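Local coordinates for protein glucoamylase (Thermoanaerobacterium thermosaccharolyticum, PDB 1LF6) that probably hydrolyses terminal alpha-1,4-linked glucose residues one after another from the non-reducing ends of glucan chains, releasing beta-D-glucose, at residues F85-E89 with R117-K122. Residues are numbered along the deposited sequence.
Sequences FVPDE and RYRITK
Residues 85-89 lie in a loop that follows strand 70-80 and leads into a short helix. Residues 85-88 are extended, and at Glu89 the chain turns to helical backbone angles. Residues 118-122 are regular beta strand, the first part of strand 118-126. The two segments run in roughly the same direction, 26° apart end to end. They do not pair as strands: the nearest CA atoms, those of Glu89 and Ile120, are 8.5 Å apart. Phe85, Pro87 and Glu89 point their CA-to-CB bonds toward the strand, and Val86 and Asp88 point away. Tyr118, Ile120 and Lys122, every second residue, point toward the loop, as does Arg117; Arg119 and Thr121 are out of reach. At one end the guanidinium of Arg117 (chi1 m, chi2 t, chi3 m) stacks flat on Phe85 (chi1 p), with planes at 23°. This is a cation-pi contact, with Arg117 CZ 3.5 Å from the centroid of the Phe85 ring. Arg117 CD adds a CH-pi contact, and Arg117 NE forms a salt bridge with Asp113. The contact lies in the N-terminal domain, a super beta sandwich, away from the probable catalytic residues, which lie in the (alpha/alpha) barrel. Here the loop after a strand of one sheet packs on a strand of the other. In the middle, Pro87 CG meets Tyr118 CE1 at 3.5 Å. Asp88 is the N-cap of the following helix. Glu89 (chi1 p, chi2 t) turns its carboxylate to the strand, and OE1 accepts from Asn111. The Lys122 side chain, t from chi2 to chi4, reaches across to the loop, extended from CB outward. Lys122 NZ donates to Glu89 OE2 at 2.6 Å in a buried salt bridge, and also to Gly57 O.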
loop_
_atom_site.group_PDB
_atom_site.type_symbol
_atom_site.label_atom_id
_atom_site.label_comp_id
_atom_site.label_asym_id
_atom_site.label_seq_id
_atom_site.Cartn_x
_atom_site.Cartn_y
_atom_site.Cartn_z
ATOM N N PHE A 85 0.588 -8.028 -36.787
ATOM C CA PHE A 85 0.529 -8.060 -35.325
ATOM C C PHE A 85 0.691 -6.715 -34.612
ATOM O O PHE A 85 1.376 -5.809 -35.094
ATOM C CB PHE A 85 1.560 -9.061 -34.783
ATOM C CG PHE A 85 2.987 -8.619 -34.945
ATOM C CD1 PHE A 85 3.555 -7.707 -34.059
ATOM C CD2 PHE A 85 3.768 -9.122 -35.978
ATOM C CE1 PHE A 85 4.875 -7.303 -34.199
ATOM C CE2 PHE A 85 5.091 -8.724 -36.128
ATOM C CZ PHE A 85 5.644 -7.813 -35.235
ATOM N N VAL A 86 0.044 -6.608 -33.454
ATOM C CA VAL A 86 0.083 -5.408 -32.622
ATOM C C VAL A 86 0.057 -5.819 -31.147
ATOM O O VAL A 86 -1.013 -5.908 -30.545
ATOM C CB VAL A 86 -1.137 -4.495 -32.890
ATOM C CG1 VAL A 86 -1.077 -3.264 -32.003
ATOM C CG2 VAL A 86 -1.174 -4.088 -34.351
ATOM N N PRO A 87 1.233 -6.095 -30.553
ATOM C CA PRO A 87 1.291 -6.494 -29.141
ATOM C C PRO A 87 1.418 -5.359 -28.128
ATOM O O PRO A 87 2.165 -4.400 -28.326
ATOM C CB PRO A 87 2.498 -7.427 -29.099
ATOM C CG PRO A 87 3.409 -6.795 -30.071
ATOM C CD PRO A 87 2.485 -6.475 -31.235
ATOM N N ASP A 88 0.663 -5.495 -27.041
ATOM C CA ASP A 88 0.660 -4.545 -25.934
ATOM C C ASP A 88 1.597 -5.191 -24.921
ATOM O O ASP A 88 1.314 -6.280 -24.425
ATOM C CB ASP A 88 -0.760 -4.427 -25.370
ATOM C CG ASP A 88 -0.844 -3.541 -24.125
ATOM O OD1 ASP A 88 -1.969 -3.102 -23.799
ATOM O OD2 ASP A 88 0.189 -3.290 -23.468
ATOM N N GLU A 89 2.717 -4.536 -24.632
ATOM C CA GLU A 89 3.700 -5.088 -23.702
ATOM C C GLU A 89 3.100 -5.514 -22.361
ATOM O O GLU A 89 3.521 -6.516 -21.783
ATOM C CB GLU A 89 4.836 -4.085 -23.459
ATOM C CG GLU A 89 4.511 -2.997 -22.443
ATOM C CD GLU A 89 5.683 -2.067 -22.172
ATOM O OE1 GLU A 89 6.832 -2.554 -22.133
ATOM O OE2 GLU A 89 5.451 -0.855 -21.982
ATOM N N ARG A 117 9.763 -11.751 -30.540
ATOM C CA ARG A 117 10.103 -10.884 -31.659
ATOM C C ARG A 117 10.849 -9.641 -31.191
ATOM O O ARG A 117 11.720 -9.130 -31.895
ATOM C CB ARG A 117 8.832 -10.484 -32.413
ATOM C CG ARG A 117 8.071 -11.678 -32.980
ATOM C CD ARG A 117 6.694 -11.298 -33.493
ATOM N NE ARG A 117 5.910 -10.602 -32.474
ATOM C CZ ARG A 117 4.585 -10.484 -32.494
ATOM N NH1 ARG A 117 3.880 -11.023 -33.480
ATOM N NH2 ARG A 117 3.968 -9.818 -31.530
ATOM N N TYR A 118 10.514 -9.161 -29.998
ATOM C CA TYR A 118 11.161 -7.972 -29.462
ATOM C C TYR A 118 11.446 -8.074 -27.966
ATOM O O TYR A 118 11.056 -9.035 -27.302
ATOM C CB TYR A 118 10.294 -6.735 -29.713
ATOM C CG TYR A 118 8.977 -6.767 -28.974
ATOM C CD1 TYR A 118 7.847 -7.359 -29.541
ATOM C CD2 TYR A 118 8.871 -6.248 -27.682
ATOM C CE1 TYR A 118 6.642 -7.433 -28.837
ATOM C CE2 TYR A 118 7.674 -6.320 -26.970
ATOM C CZ TYR A 118 6.566 -6.914 -27.553
ATOM O OH TYR A 118 5.390 -7.003 -26.845
ATOM N N ARG A 119 12.127 -7.056 -27.451
ATOM C CA ARG A 119 12.471 -6.975 -26.039
ATOM C C ARG A 119 12.624 -5.507 -25.682
ATOM O O ARG A 119 13.299 -4.756 -26.386
ATOM C CB ARG A 119 13.787 -7.705 -25.760
ATOM C CG ARG A 119 14.219 -7.668 -24.300
ATOM C CD ARG A 119 15.691 -7.998 -24.168
ATOM N NE ARG A 119 15.982 -9.359 -24.600
ATOM C CZ ARG A 119 17.172 -9.767 -25.027
ATOM N NH1 ARG A 119 17.347 -11.026 -25.398
ATOM N NH2 ARG A 119 18.183 -8.910 -25.095
ATOM N N ILE A 120 11.983 -5.092 -24.598
ATOM C CA ILE A 120 12.074 -3.708 -24.158
ATOM C C ILE A 120 12.642 -3.676 -22.745
ATOM O O ILE A 120 12.153 -4.374 -21.854
ATOM C CB ILE A 120 10.688 -3.019 -24.165
ATOM C CG1 ILE A 120 10.103 -3.031 -25.581
ATOM C CG2 ILE A 120 10.816 -1.586 -23.667
ATOM C CD1 ILE A 120 8.744 -2.356 -25.700
ATOM N N THR A 121 13.683 -2.877 -22.545
ATOM C CA THR A 121 14.307 -2.768 -21.232
ATOM C C THR A 121 14.107 -1.354 -20.699
ATOM O O THR A 121 14.314 -0.378 -21.419
ATOM C CB THR A 121 15.812 -3.085 -21.313
ATOM O OG1 THR A 121 15.984 -4.410 -21.830
ATOM C CG2 THR A 121 16.458 -2.993 -19.933
ATOM N N LYS A 122 13.698 -1.247 -19.437
ATOM C CA LYS A 122 13.448 0.060 -18.842
ATOM C C LYS A 122 14.208 0.327 -17.545
ATOM O O LYS A 122 14.543 -0.588 -16.799
ATOM C CB LYS A 122 11.948 0.231 -18.573
ATOM C CG LYS A 122 11.042 -0.084 -19.756
ATOM C CD LYS A 122 9.574 -0.074 -19.331
ATOM C CE LYS A 122 8.645 -0.330 -20.507
ATOM N NZ LYS A 122 7.209 -0.356 -20.089
#